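3' terminal uridylyl transferase (Trypanosoma brucei, PDB 5IDO) adds uridines from UTP to the 3'-hydroxyl ends of guide RNAs, ribosomal RNAs and some mRNAs during mitochondrial RNA processing and editing. Local coordinates at residues V106-S111 against F371-T376; V172-H177 against D284-F289; I315-W320 against G401-Y406. All blocks are in the same frame, centred on the assembly; numbering follows the deposited sequence.

Contact 1 (V106-S111 against F371-T376); sequences VFIFGS and FDPRYT. With UTP (uridine 5'-triphosphate), chain B.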
loop_
_atom_site.group_PDB
_atom_site.type_symbol
_atom_site.label_atom_id
_atom_site.label_comp_id
_atom_site.label_asym_id
_atom_site.label_seq_id
_atom_site.Cartn_x
_atom_site.Cartn_y
_atom_site.Cartn_z
ATOM N N VAL A 106 3.638 -9.755 -13.316
ATOM C CA VAL A 106 2.869 -8.972 -12.357
ATOM C C VAL A 106 3.444 -9.078 -10.948
ATOM O O VAL A 106 3.585 -10.167 -10.394
ATOM C CB VAL A 106 1.391 -9.393 -12.344
ATOM C CG1 VAL A 106 0.622 -8.596 -11.296
ATOM C CG2 VAL A 106 0.777 -9.179 -13.724
ATOM N N PHE A 107 3.785 -7.925 -10.385
ATOM C CA PHE A 107 4.340 -7.841 -9.046
ATOM C C PHE A 107 3.321 -7.201 -8.109
ATOM O O PHE A 107 2.830 -6.107 -8.380
ATOM C CB PHE A 107 5.639 -7.020 -9.042
ATOM C CG PHE A 107 6.742 -7.586 -9.912
ATOM C CD1 PHE A 107 6.644 -7.568 -11.297
ATOM C CD2 PHE A 107 7.892 -8.099 -9.342
ATOM C CE1 PHE A 107 7.659 -8.082 -12.092
ATOM C CE2 PHE A 107 8.918 -8.606 -10.133
ATOM C CZ PHE A 107 8.797 -8.596 -11.508
ATOM N N ILE A 108 2.991 -7.878 -7.016
ATOM C CA ILE A 108 2.207 -7.239 -5.964
ATOM C C ILE A 108 3.127 -6.372 -5.115
ATOM O O ILE A 108 4.220 -6.803 -4.758
ATOM C CB ILE A 108 1.492 -8.262 -5.053
ATOM C CG1 ILE A 108 0.440 -9.043 -5.831
ATOM C CG2 ILE A 108 0.818 -7.559 -3.869
ATOM C CD1 ILE A 108 -0.445 -9.899 -4.938
ATOM N N PHE A 109 2.706 -5.145 -4.809
ATOM C CA PHE A 109 3.412 -4.350 -3.806
ATOM C C PHE A 109 2.402 -3.679 -2.868
ATOM O O PHE A 109 1.199 -3.868 -3.015
ATOM C CB PHE A 109 4.355 -3.324 -4.465
ATOM C CG PHE A 109 3.658 -2.225 -5.230
ATOM C CD1 PHE A 109 3.232 -2.425 -6.533
ATOM C CD2 PHE A 109 3.468 -0.974 -4.655
ATOM C CE1 PHE A 109 2.606 -1.405 -7.244
ATOM C CE2 PHE A 109 2.844 0.046 -5.356
ATOM C CZ PHE A 109 2.411 -0.168 -6.652
ATOM N N GLY A 110 2.890 -2.934 -1.884
ATOM C CA GLY A 110 2.006 -2.287 -0.928
ATOM C C GLY A 110 1.893 -3.002 0.412
ATOM O O GLY A 110 2.816 -3.705 0.839
ATOM N N SER A 111 0.747 -2.831 1.070
ATOM C CA SER A 111 0.572 -3.280 2.452
ATOM C C SER A 111 0.701 -4.793 2.631
ATOM O O SER A 111 1.232 -5.248 3.641
ATOM C CB SER A 111 -0.785 -2.814 2.992
ATOM O OG SER A 111 -1.848 -3.293 2.189
ATOM N N PHE A 371 6.987 -12.733 -6.027
ATOM C CA PHE A 371 5.813 -12.208 -6.726
ATOM C C PHE A 371 4.596 -12.266 -5.810
ATOM O O PHE A 371 3.826 -11.314 -5.717
ATOM C CB PHE A 371 5.534 -13.000 -8.011
ATOM C CG PHE A 371 6.666 -12.979 -9.000
ATOM C CD1 PHE A 371 6.826 -11.912 -9.870
ATOM C CD2 PHE A 371 7.564 -14.032 -9.069
ATOM C CE1 PHE A 371 7.869 -11.893 -10.786
ATOM C CE2 PHE A 371 8.609 -14.018 -9.980
ATOM C CZ PHE A 371 8.758 -12.948 -10.841
ATOM N N ASP A 372 4.441 -13.405 -5.142
ATOM C CA ASP A 372 3.404 -13.594 -4.137
ATOM C C ASP A 372 3.941 -13.266 -2.746
ATOM O O ASP A 372 4.796 -13.984 -2.219
ATOM C CB ASP A 372 2.876 -15.028 -4.176
ATOM C CG ASP A 372 2.167 -15.347 -5.471
ATOM O OD1 ASP A 372 1.682 -14.406 -6.136
ATOM O OD2 ASP A 372 2.088 -16.541 -5.820
ATOM N N PRO A 373 3.447 -12.167 -2.154
ATOM C CA PRO A 373 3.849 -11.724 -0.816
ATOM C C PRO A 373 3.764 -12.859 0.190
ATOM O O PRO A 373 2.693 -13.432 0.376
ATOM C CB PRO A 373 2.836 -10.624 -0.494
ATOM C CG PRO A 373 2.447 -10.088 -1.829
ATOM C CD PRO A 373 2.439 -11.273 -2.751
ATOM N N ARG A 374 4.886 -13.192 0.815
ATOM C CA ARG A 374 4.921 -14.308 1.748
ATOM C C ARG A 374 4.034 -14.019 2.955
ATOM O O ARG A 374 3.982 -12.894 3.448
ATOM C CB ARG A 374 6.364 -14.604 2.168
ATOM C CG ARG A 374 7.257 -14.978 0.978
ATOM C CD ARG A 374 8.490 -15.785 1.374
ATOM N NE ARG A 374 9.594 -14.945 1.830
ATOM C CZ ARG A 374 9.873 -14.707 3.107
ATOM N NH1 ARG A 374 9.131 -15.247 4.062
ATOM N NH2 ARG A 374 10.898 -13.930 3.430
ATOM N N TYR A 375 3.307 -15.034 3.406
ATOM C CA TYR A 375 2.387 -14.846 4.515
ATOM C C TYR A 375 3.070 -15.041 5.860
ATOM O O TYR A 375 3.725 -16.053 6.098
ATOM C CB TYR A 375 1.197 -15.795 4.407
ATOM C CG TYR A 375 0.253 -15.679 5.583
ATOM C CD1 TYR A 375 -0.589 -14.586 5.709
ATOM C CD2 TYR A 375 0.213 -16.656 6.567
ATOM C CE1 TYR A 375 -1.449 -14.469 6.777
ATOM C CE2 TYR A 375 -0.648 -16.550 7.642
ATOM C CZ TYR A 375 -1.475 -15.451 7.742
ATOM O OH TYR A 375 -2.334 -15.329 8.808
ATOM N N THR A 376 2.908 -14.059 6.738
ATOM C CA THR A 376 3.408 -14.159 8.101
ATOM C C THR A 376 2.306 -13.734 9.064
ATOM O O THR A 376 1.886 -12.575 9.062
ATOM C CB THR A 376 4.667 -13.295 8.317
ATOM O OG1 THR A 376 5.673 -13.662 7.363
ATOM C CG2 THR A 376 5.216 -13.489 9.722
HETATM P PA UTP B . 0.420 4.063 0.704
HETATM O O1A UTP B . 0.995 5.331 1.301
HETATM O O2A UTP B . -0.567 4.168 -0.438
HETATM O O3A UTP B . -0.169 3.170 1.914
HETATM O "O5'" UTP B . 1.661 3.157 0.232
HETATM P PB UTP B . -1.399 2.132 1.776
HETATM O O1B UTP B . -1.763 1.906 0.325
HETATM O O2B UTP B . -1.063 0.928 2.631
HETATM O O3B UTP B . -2.545 2.926 2.579
HETATM P PG UTP B . -3.607 3.941 1.920
HETATM O O1G UTP B . -3.232 4.101 0.469
HETATM O O2G UTP B . -3.376 5.188 2.742
HETATM O O3G UTP B . -4.941 3.265 2.139
HETATM C "C5'" UTP B . 1.427 2.116 -0.709
HETATM C "C4'" UTP B . 2.719 1.813 -1.443
HETATM O "O4'" UTP B . 2.949 2.815 -2.436
HETATM C "C1'" UTP B . 4.345 3.109 -2.521
HETATM C "C2'" UTP B . 5.039 2.288 -1.446
HETATM O "O2'" UTP B . 5.614 1.130 -2.054
HETATM C "C3'" UTP B . 3.925 1.857 -0.519
HETATM O "O3'" UTP B . 4.191 0.584 0.078
HETATM N N1 UTP B . 4.576 4.539 -2.286
HETATM C C6 UTP B . 3.628 5.286 -1.705
HETATM C C2 UTP B . 5.807 5.125 -2.655
HETATM O O2 UTP B . 6.687 4.421 -3.199
HETATM N N3 UTP B . 6.030 6.427 -2.439
HETATM C C4 UTP B . 5.092 7.193 -1.866
HETATM O O4 UTP B . 5.317 8.407 -1.670
HETATM C C5 UTP B . 3.872 6.638 -1.485
#

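Contact 2 (V172-H177 against D284-F289); sequences VPIIKH and DFALSF. Unlike the reference sequence in segment 284-289: Ala-286 (reference Asp).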
loop_
_atom_site.group_PDB
_atom_site.type_symbol
_atom_site.label_atom_id
_atom_site.label_comp_id
_atom_site.label_asym_id
_atom_site.label_seq_id
_atom_site.Cartn_x
_atom_site.Cartn_y
_atom_site.Cartn_z
ATOM N N VAL A 172 1.062 9.489 -12.944
ATOM C CA VAL A 172 1.348 8.077 -13.118
ATOM C C VAL A 172 0.095 7.400 -13.656
ATOM O O VAL A 172 -0.849 7.149 -12.908
ATOM C CB VAL A 172 1.793 7.407 -11.805
ATOM C CG1 VAL A 172 2.045 5.922 -12.028
ATOM C CG2 VAL A 172 3.041 8.089 -11.257
ATOM N N PRO A 173 0.070 7.138 -14.970
ATOM C CA PRO A 173 -1.065 6.454 -15.601
ATOM C C PRO A 173 -1.288 5.073 -15.002
ATOM O O PRO A 173 -0.370 4.255 -14.976
ATOM C CB PRO A 173 -0.646 6.359 -17.071
ATOM C CG PRO A 173 0.304 7.510 -17.263
ATOM C CD PRO A 173 1.057 7.605 -15.961
ATOM N N ILE A 174 -2.494 4.832 -14.497
ATOM C CA ILE A 174 -2.832 3.540 -13.916
ATOM C C ILE A 174 -4.210 3.079 -14.349
ATOM O O ILE A 174 -4.961 3.815 -14.992
ATOM C CB ILE A 174 -2.807 3.563 -12.369
ATOM C CG1 ILE A 174 -3.935 4.449 -11.828
ATOM C CG2 ILE A 174 -1.446 4.002 -11.848
ATOM C CD1 ILE A 174 -4.035 4.469 -10.314
ATOM N N ILE A 175 -4.526 1.842 -13.990
ATOM C CA ILE A 175 -5.874 1.318 -14.108
ATOM C C ILE A 175 -6.395 1.071 -12.698
ATOM O O ILE A 175 -5.689 0.504 -11.867
ATOM C CB ILE A 175 -5.919 0.002 -14.925
ATOM C CG1 ILE A 175 -5.374 0.223 -16.338
ATOM C CG2 ILE A 175 -7.340 -0.556 -14.972
ATOM C CD1 ILE A 175 -5.328 -1.032 -17.170
ATOM N N LYS A 176 -7.614 1.506 -12.415
ATOM C CA LYS A 176 -8.211 1.207 -11.121
ATOM C C LYS A 176 -9.439 0.342 -11.302
ATOM O O LYS A 176 -10.326 0.669 -12.085
ATOM C CB LYS A 176 -8.577 2.485 -10.364
ATOM C CG LYS A 176 -7.420 3.106 -9.605
ATOM C CD LYS A 176 -7.915 3.915 -8.418
ATOM C CE LYS A 176 -8.532 3.016 -7.351
ATOM N NZ LYS A 176 -7.519 2.189 -6.635
ATOM N N HIS A 177 -9.484 -0.769 -10.577
ATOM C CA HIS A 177 -10.665 -1.613 -10.587
ATOM C C HIS A 177 -11.423 -1.469 -9.281
ATOM O O HIS A 177 -10.879 -1.720 -8.209
ATOM C CB HIS A 177 -10.293 -3.067 -10.815
ATOM C CG HIS A 177 -11.458 -4.001 -10.737
ATOM N ND1 HIS A 177 -11.586 -4.947 -9.744
ATOM C CD2 HIS A 177 -12.555 -4.123 -11.520
ATOM C CE1 HIS A 177 -12.706 -5.623 -9.928
ATOM N NE2 HIS A 177 -13.314 -5.143 -10.996
ATOM N N ASP A 284 -10.652 -4.956 -5.206
ATOM C CA ASP A 284 -10.190 -3.645 -5.618
ATOM C C ASP A 284 -8.691 -3.713 -5.889
ATOM O O ASP A 284 -7.940 -4.264 -5.088
ATOM C CB ASP A 284 -10.483 -2.587 -4.545
ATOM C CG ASP A 284 -11.949 -2.533 -4.151
ATOM O OD1 ASP A 284 -12.821 -2.666 -5.036
ATOM O OD2 ASP A 284 -12.226 -2.352 -2.945
ATOM N N PHE A 285 -8.247 -3.168 -7.012
ATOM C CA PHE A 285 -6.812 -3.070 -7.241
ATOM C C PHE A 285 -6.443 -1.846 -8.059
ATOM O O PHE A 285 -7.280 -1.275 -8.758
ATOM C CB PHE A 285 -6.266 -4.345 -7.910
ATOM C CG PHE A 285 -6.856 -4.657 -9.269
ATOM C CD1 PHE A 285 -6.411 -4.000 -10.413
ATOM C CD2 PHE A 285 -7.807 -5.656 -9.410
ATOM C CE1 PHE A 285 -6.934 -4.303 -11.659
ATOM C CE2 PHE A 285 -8.330 -5.970 -10.653
ATOM C CZ PHE A 285 -7.891 -5.291 -11.782
ATOM N N ALA A 286 -5.189 -1.428 -7.920
ATOM C CA ALA A 286 -4.589 -0.423 -8.791
ATOM C C ALA A 286 -3.482 -1.078 -9.614
ATOM O O ALA A 286 -2.644 -1.795 -9.070
ATOM C CB ALA A 286 -4.037 0.740 -7.979
ATOM N N LEU A 287 -3.486 -0.846 -10.921
ATOM C CA LEU A 287 -2.482 -1.442 -11.801
ATOM C C LEU A 287 -1.582 -0.359 -12.384
ATOM O O LEU A 287 -2.048 0.512 -13.113
ATOM C CB LEU A 287 -3.165 -2.249 -12.918
ATOM C CG LEU A 287 -2.340 -2.996 -13.985
ATOM C CD1 LEU A 287 -3.182 -4.097 -14.598
ATOM C CD2 LEU A 287 -1.846 -2.068 -15.087
ATOM N N SER A 288 -0.295 -0.411 -12.062
ATOM C CA SER A 288 0.658 0.541 -12.624
ATOM C C SER A 288 1.786 -0.195 -13.339
ATOM O O SER A 288 1.859 -1.422 -13.302
ATOM C CB SER A 288 1.225 1.452 -11.537
ATOM O OG SER A 288 1.877 0.693 -10.539
ATOM N N PHE A 289 2.675 0.556 -13.978
ATOM C CA PHE A 289 3.695 -0.056 -14.822
ATOM C C PHE A 289 5.107 0.256 -14.347
ATOM O O PHE A 289 6.081 -0.003 -15.060
ATOM C CB PHE A 289 3.517 0.397 -16.276
ATOM C CG PHE A 289 2.171 0.056 -16.855
ATOM C CD1 PHE A 289 1.931 -1.197 -17.398
ATOM C CD2 PHE A 289 1.144 0.985 -16.849
ATOM C CE1 PHE A 289 0.691 -1.519 -17.926
ATOM C CE2 PHE A 289 -0.099 0.669 -17.376
ATOM C CZ PHE A 289 -0.323 -0.584 -17.916
HETATM O O HOH W 1 2.127 3.545 -14.283
#

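Contact 3 (I315-W320 against G401-Y406); sequences IVLKDW and GFFYFY. With UTP (uridine 5'-triphosphate), chain B.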
loop_
_atom_site.group_PDB
_atom_site.type_symbol
_atom_site.label_atom_id
_atom_site.label_comp_id
_atom_site.label_asym_id
_atom_site.label_seq_id
_atom_site.Cartn_x
_atom_site.Cartn_y
_atom_site.Cartn_z
ATOM N N ILE A 315 0.060 -0.708 12.089
ATOM C CA ILE A 315 -1.351 -0.758 11.730
ATOM C C ILE A 315 -2.162 0.224 12.572
ATOM O O ILE A 315 -2.999 0.958 12.051
ATOM C CB ILE A 315 -1.910 -2.181 11.889
ATOM C CG1 ILE A 315 -1.365 -3.076 10.776
ATOM C CG2 ILE A 315 -3.436 -2.174 11.868
ATOM C CD1 ILE A 315 -1.746 -4.533 10.928
ATOM N N VAL A 316 -1.893 0.262 13.872
ATOM C CA VAL A 316 -2.599 1.197 14.743
ATOM C C VAL A 316 -2.284 2.644 14.370
ATOM O O VAL A 316 -3.184 3.485 14.317
ATOM C CB VAL A 316 -2.256 0.961 16.230
ATOM C CG1 VAL A 316 -2.747 2.121 17.084
ATOM C CG2 VAL A 316 -2.870 -0.336 16.702
ATOM N N LEU A 317 -1.013 2.932 14.099
ATOM C CA LEU A 317 -0.604 4.301 13.801
ATOM C C LEU A 317 -1.222 4.802 12.500
ATOM O O LEU A 317 -1.598 5.970 12.393
ATOM C CB LEU A 317 0.915 4.408 13.734
ATOM C CG LEU A 317 1.649 4.409 15.077
ATOM C CD1 LEU A 317 3.137 4.602 14.853
ATOM C CD2 LEU A 317 1.101 5.486 16.004
ATOM N N LYS A 318 -1.326 3.912 11.520
ATOM C CA LYS A 318 -1.953 4.245 10.246
ATOM C C LYS A 318 -3.398 4.688 10.437
ATOM O O LYS A 318 -3.847 5.650 9.822
ATOM C CB LYS A 318 -1.902 3.053 9.292
ATOM C CG LYS A 318 -2.736 3.249 8.033
ATOM C CD LYS A 318 -2.633 2.065 7.086
ATOM C CE LYS A 318 -3.557 2.263 5.894
ATOM N NZ LYS A 318 -3.451 1.164 4.901
ATOM N N ASP A 319 -4.122 3.965 11.283
ATOM C CA ASP A 319 -5.511 4.291 11.572
ATOM C C ASP A 319 -5.606 5.613 12.323
ATOM O O ASP A 319 -6.422 6.466 11.983
ATOM C CB ASP A 319 -6.174 3.169 12.377
ATOM C CG ASP A 319 -6.269 1.867 11.599
ATOM O OD1 ASP A 319 -6.206 1.908 10.350
ATOM O OD2 ASP A 319 -6.415 0.803 12.237
ATOM N N TRP A 320 -4.768 5.774 13.342
ATOM C CA TRP A 320 -4.709 7.023 14.091
ATOM C C TRP A 320 -4.379 8.190 13.173
ATOM O O TRP A 320 -5.015 9.239 13.246
ATOM C CB TRP A 320 -3.672 6.946 15.214
ATOM C CG TRP A 320 -3.162 8.302 15.643
ATOM C CD1 TRP A 320 -3.749 9.160 16.534
ATOM C CD2 TRP A 320 -1.969 8.955 15.190
ATOM N NE1 TRP A 320 -2.993 10.301 16.664
ATOM C CE2 TRP A 320 -1.896 10.200 15.848
ATOM C CE3 TRP A 320 -0.957 8.608 14.286
ATOM C CZ2 TRP A 320 -0.854 11.097 15.633
ATOM C CZ3 TRP A 320 0.077 9.499 14.076
ATOM C CH2 TRP A 320 0.122 10.729 14.746
ATOM N N GLY A 401 5.964 5.351 23.671
ATOM C CA GLY A 401 7.278 5.892 23.388
ATOM C C GLY A 401 7.309 6.662 22.082
ATOM O O GLY A 401 8.026 7.648 21.964
ATOM N N PHE A 402 6.523 6.211 21.107
ATOM C CA PHE A 402 6.436 6.852 19.795
ATOM C C PHE A 402 5.934 8.280 19.928
ATOM O O PHE A 402 6.541 9.221 19.414
ATOM C CB PHE A 402 5.513 6.041 18.868
ATOM C CG PHE A 402 5.090 6.770 17.616
ATOM C CD1 PHE A 402 3.940 7.551 17.600
ATOM C CD2 PHE A 402 5.819 6.644 16.444
ATOM C CE1 PHE A 402 3.544 8.217 16.453
ATOM C CE2 PHE A 402 5.425 7.300 15.285
ATOM C CZ PHE A 402 4.285 8.085 15.290
ATOM N N PHE A 403 4.810 8.433 20.617
ATOM C CA PHE A 403 4.217 9.745 20.803
ATOM C C PHE A 403 5.074 10.594 21.734
ATOM O O PHE A 403 5.136 11.811 21.582
ATOM C CB PHE A 403 2.784 9.615 21.328
ATOM C CG PHE A 403 1.816 9.104 20.295
ATOM C CD1 PHE A 403 1.467 9.894 19.213
ATOM C CD2 PHE A 403 1.271 7.835 20.394
ATOM C CE1 PHE A 403 0.584 9.432 18.253
ATOM C CE2 PHE A 403 0.388 7.368 19.441
ATOM C CZ PHE A 403 0.041 8.168 18.366
ATOM N N TYR A 404 5.762 9.961 22.677
ATOM C CA TYR A 404 6.673 10.715 23.528
ATOM C C TYR A 404 7.891 11.182 22.732
ATOM O O TYR A 404 8.320 12.333 22.859
ATOM C CB TYR A 404 7.118 9.890 24.736
ATOM C CG TYR A 404 8.005 10.669 25.684
ATOM C CD1 TYR A 404 7.460 11.557 26.601
ATOM C CD2 TYR A 404 9.386 10.521 25.655
ATOM C CE1 TYR A 404 8.264 12.275 27.464
ATOM C CE2 TYR A 404 10.198 11.236 26.517
ATOM C CZ TYR A 404 9.631 12.111 27.419
ATOM O OH TYR A 404 10.433 12.826 28.282
ATOM N N PHE A 405 8.435 10.287 21.909
ATOM C CA PHE A 405 9.607 10.587 21.085
ATOM C C PHE A 405 9.368 11.769 20.157
ATOM O O PHE A 405 10.212 12.656 20.036
ATOM C CB PHE A 405 10.005 9.356 20.266
ATOM C CG PHE A 405 11.179 9.576 19.351
ATOM C CD1 PHE A 405 12.472 9.603 19.850
ATOM C CD2 PHE A 405 10.993 9.714 17.982
ATOM C CE1 PHE A 405 13.557 9.786 19.005
ATOM C CE2 PHE A 405 12.076 9.893 17.129
ATOM C CZ PHE A 405 13.359 9.928 17.644
ATOM N N TYR A 406 8.215 11.787 19.501
ATOM C CA TYR A 406 7.947 12.832 18.521
ATOM C C TYR A 406 7.333 14.095 19.135
ATOM O O TYR A 406 7.272 15.139 18.484
ATOM C CB TYR A 406 7.058 12.281 17.405
ATOM C CG TYR A 406 7.835 11.394 16.450
ATOM C CD1 TYR A 406 8.917 11.897 15.736
ATOM C CD2 TYR A 406 7.499 10.059 16.275
ATOM C CE1 TYR A 406 9.637 11.099 14.870
ATOM C CE2 TYR A 406 8.217 9.249 15.405
ATOM C CZ TYR A 406 9.284 9.775 14.706
ATOM O OH TYR A 406 10.003 8.977 13.840
HETATM P PA UTP B . 0.420 4.063 0.704
HETATM O O1A UTP B . 0.995 5.331 1.301
HETATM O O2A UTP B . -0.567 4.168 -0.438
HETATM O O3A UTP B . -0.169 3.170 1.914
HETATM O "O5'" UTP B . 1.661 3.157 0.232
HETATM P PB UTP B . -1.399 2.132 1.776
HETATM O O1B UTP B . -1.763 1.906 0.325
HETATM O O2B UTP B . -1.063 0.928 2.631
HETATM O O3B UTP B . -2.545 2.926 2.579
HETATM P PG UTP B . -3.607 3.941 1.920
HETATM O O1G UTP B . -3.232 4.101 0.469
HETATM O O2G UTP B . -3.376 5.188 2.742
HETATM O O3G UTP B . -4.941 3.265 2.139
HETATM C "C5'" UTP B . 1.427 2.116 -0.709
HETATM C "C4'" UTP B . 2.719 1.813 -1.443
HETATM O "O4'" UTP B . 2.949 2.815 -2.436
HETATM C "C1'" UTP B . 4.345 3.109 -2.521
HETATM C "C2'" UTP B . 5.039 2.288 -1.446
HETATM O "O2'" UTP B . 5.614 1.130 -2.054
HETATM C "C3'" UTP B . 3.925 1.857 -0.519
HETATM O "O3'" UTP B . 4.191 0.584 0.078
HETATM N N1 UTP B . 4.576 4.539 -2.286
HETATM C C6 UTP B . 3.628 5.286 -1.705
HETATM C C2 UTP B . 5.807 5.125 -2.655
HETATM O O2 UTP B . 6.687 4.421 -3.199
HETATM N N3 UTP B . 6.030 6.427 -2.439
HETATM C C4 UTP B . 5.092 7.193 -1.866
HETATM O O4 UTP B . 5.317 8.407 -1.670
HETATM C C5 UTP B . 3.872 6.638 -1.485
#

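Contact 1 (V106-S111 against F371-T376)
Residues 106-109 end the edge strand of the catalytic palm sheet, and the irregular segment 371-376 meets it without a single hydrogen bond between the two. The backbones come nearest at Phe-107 and Phe-371, 5.2 Å from CA to CA, and then diverge toward Gly-110 and Thr-376. Two side-chain pairs carry the contact. Phe-107 and Phe-371 meet obliquely, their planes at 50° and centroids 4.9 Å apart; CE1 of Phe-371 sits over one face of the Phe-107 ring, displaced toward the rim, at 3.5 Å from CZ. On the next residue, Ile-108 holds CG2 anti to its backbone N, which brings that methyl to 3.6 Å from CG of Pro-373, while CD1 lies 3.9 Å from Pro-373 CD. The two side chains cross at about a right angle. Phe-109 turns away from 371-376 and approaches the ribose, its CD2 4.0 Å from O2' of UTP. Arg-90 of helix 80-100 ties both segments together, by a salt bridge to Asp-372 and a hydrogen bond to Val-106 O. Between the segments the chemistry is apolar packing, which joins 371-376 to the strand leading to Gly-110, at the N-cap position, and Ser-111, the start of helix 111-115, both in the UTP pocket.

Contact 2 (V172-H177 against D284-F289)
His-177 and Phe-285 set their rings near parallel, at 29°, with little overlap, their centroids 5.0 Å from each other. What lies over the Phe-285 face is instead CB of His-177, in a CH-pi contact 3.5 Å from the ring centroid and 16° off the normal. CG of Phe-285 stands between its backbone N and carbonyl carbon (chi1 61°), folding the ring beneath that methylene. Phe-126 and Phe-285 form an edge-to-face pair, as do Phe-159 and His-177, whose ND1 bonds to the carbonyl of Ile-283. At the far end, Pro-173 O lies at the edge of the Phe-289 ring, and a water joins that oxygen to Phe-289 N.

Between these ends the strands run antiparallel. Ile-175/Leu-287 and His-177/Phe-285 each exchange two N-H...O bonds: Leu-287 N to Ile-175 O is 2.8 Å and His-177 N to Phe-285 O 2.9 Å, while Phe-285 N to His-177 O is longer at 3.2 Å. The Ile-175 and Leu-287 side chains lie alongside each other. Lys-176 and Ala-286, a non-hydrogen-bonded pair, occupy the other face; NZ of Lys-176 is 4.0 Å from CB of Ala-286 and salt-bridges Asp-123, a predicted metal ligand. Ala-286 replaces the natural aspartate, considered important for catalysis by similarity. Strand 285-288 is central in the palm sheet, between 124-130 and 174-177; strand 164-167 flanks the latter, and helix 143-156 packs on Ile-175.

Contact 3 (I315-W320 against G401-Y406)
Leu-317 and Trp-320, one helical turn apart on helix 310-324, meet Phe-402 and Phe-403 of helix 385-409 in the largely helical part that faces the palm domain of this nucleotidyltransferase across the UTP site. The short segments approach no closer than 13.1 Å axis to axis, with N-to-C directions 57° apart, and the nearest CA atoms, of Leu-317 and Phe-402, are 9.6 Å apart. At that spacing the helices meet through side chains alone, a leucine and three aromatic residues.

The CH-pi interaction belongs to Leu-317. Its CD1 sits over the centre of the Phe-402 ring, 3.6 Å from the centroid and 12° off the normal, and CD2 of Leu-317 reaches CZ of Phe-403. CD2 of Tyr-406, one turn further along the same helix, lies over the opposite face of the Phe-402 ring, toward the rim, so the ring is sandwiched unevenly.

The aromatic contact is edge-to-face: Phe-403 directs its edge at the face of the Trp-320 six-membered ring, with planes at 80°. CG of Trp-320 is anti to its backbone N, which carries the indole toward helix 385-409. Trp-343 of helix 336-349 touches Leu-317 and Phe-402, and Leu-491 of helix 481-497 touches Trp-320 and Phe-403.

The polar interaction leaves from another side of helix 310-324. Lys-318 extends fully, and its NZ lies 3.1 Å from UTP O3B and, more weakly bonded, 3.3 Å from UTP O2B; its ammonium would help balance the triphosphate charge. In the edge-to-face pair, Phe-403 CE1 stands 3.4 Å from Trp-320 CZ2.

Contacts 1 and 2 both reach the mixed palm sheet, contact 1 at its outermost strand 104-109 and contact 2 through the neighbouring strands 174-177 and 285-288. Their centres are about 16 Å apart, and they touch where Phe-109 CE1 lies 4.0 Å from Ser-288 OG. Both segments of contact 2 fall between those of contact 1 in sequence, while the segments of contacts 1 and 3 interleave. UTP lies between the catalytic sheet and the helical region: contact 1 approaches it with Phe-109, Gly-110 and Ser-111, contact 3 with Lys-318, although their centres are about 25 Å apart. In contact 2 the Ala-286 side chain lies about 7 Å from the bound magnesium ion.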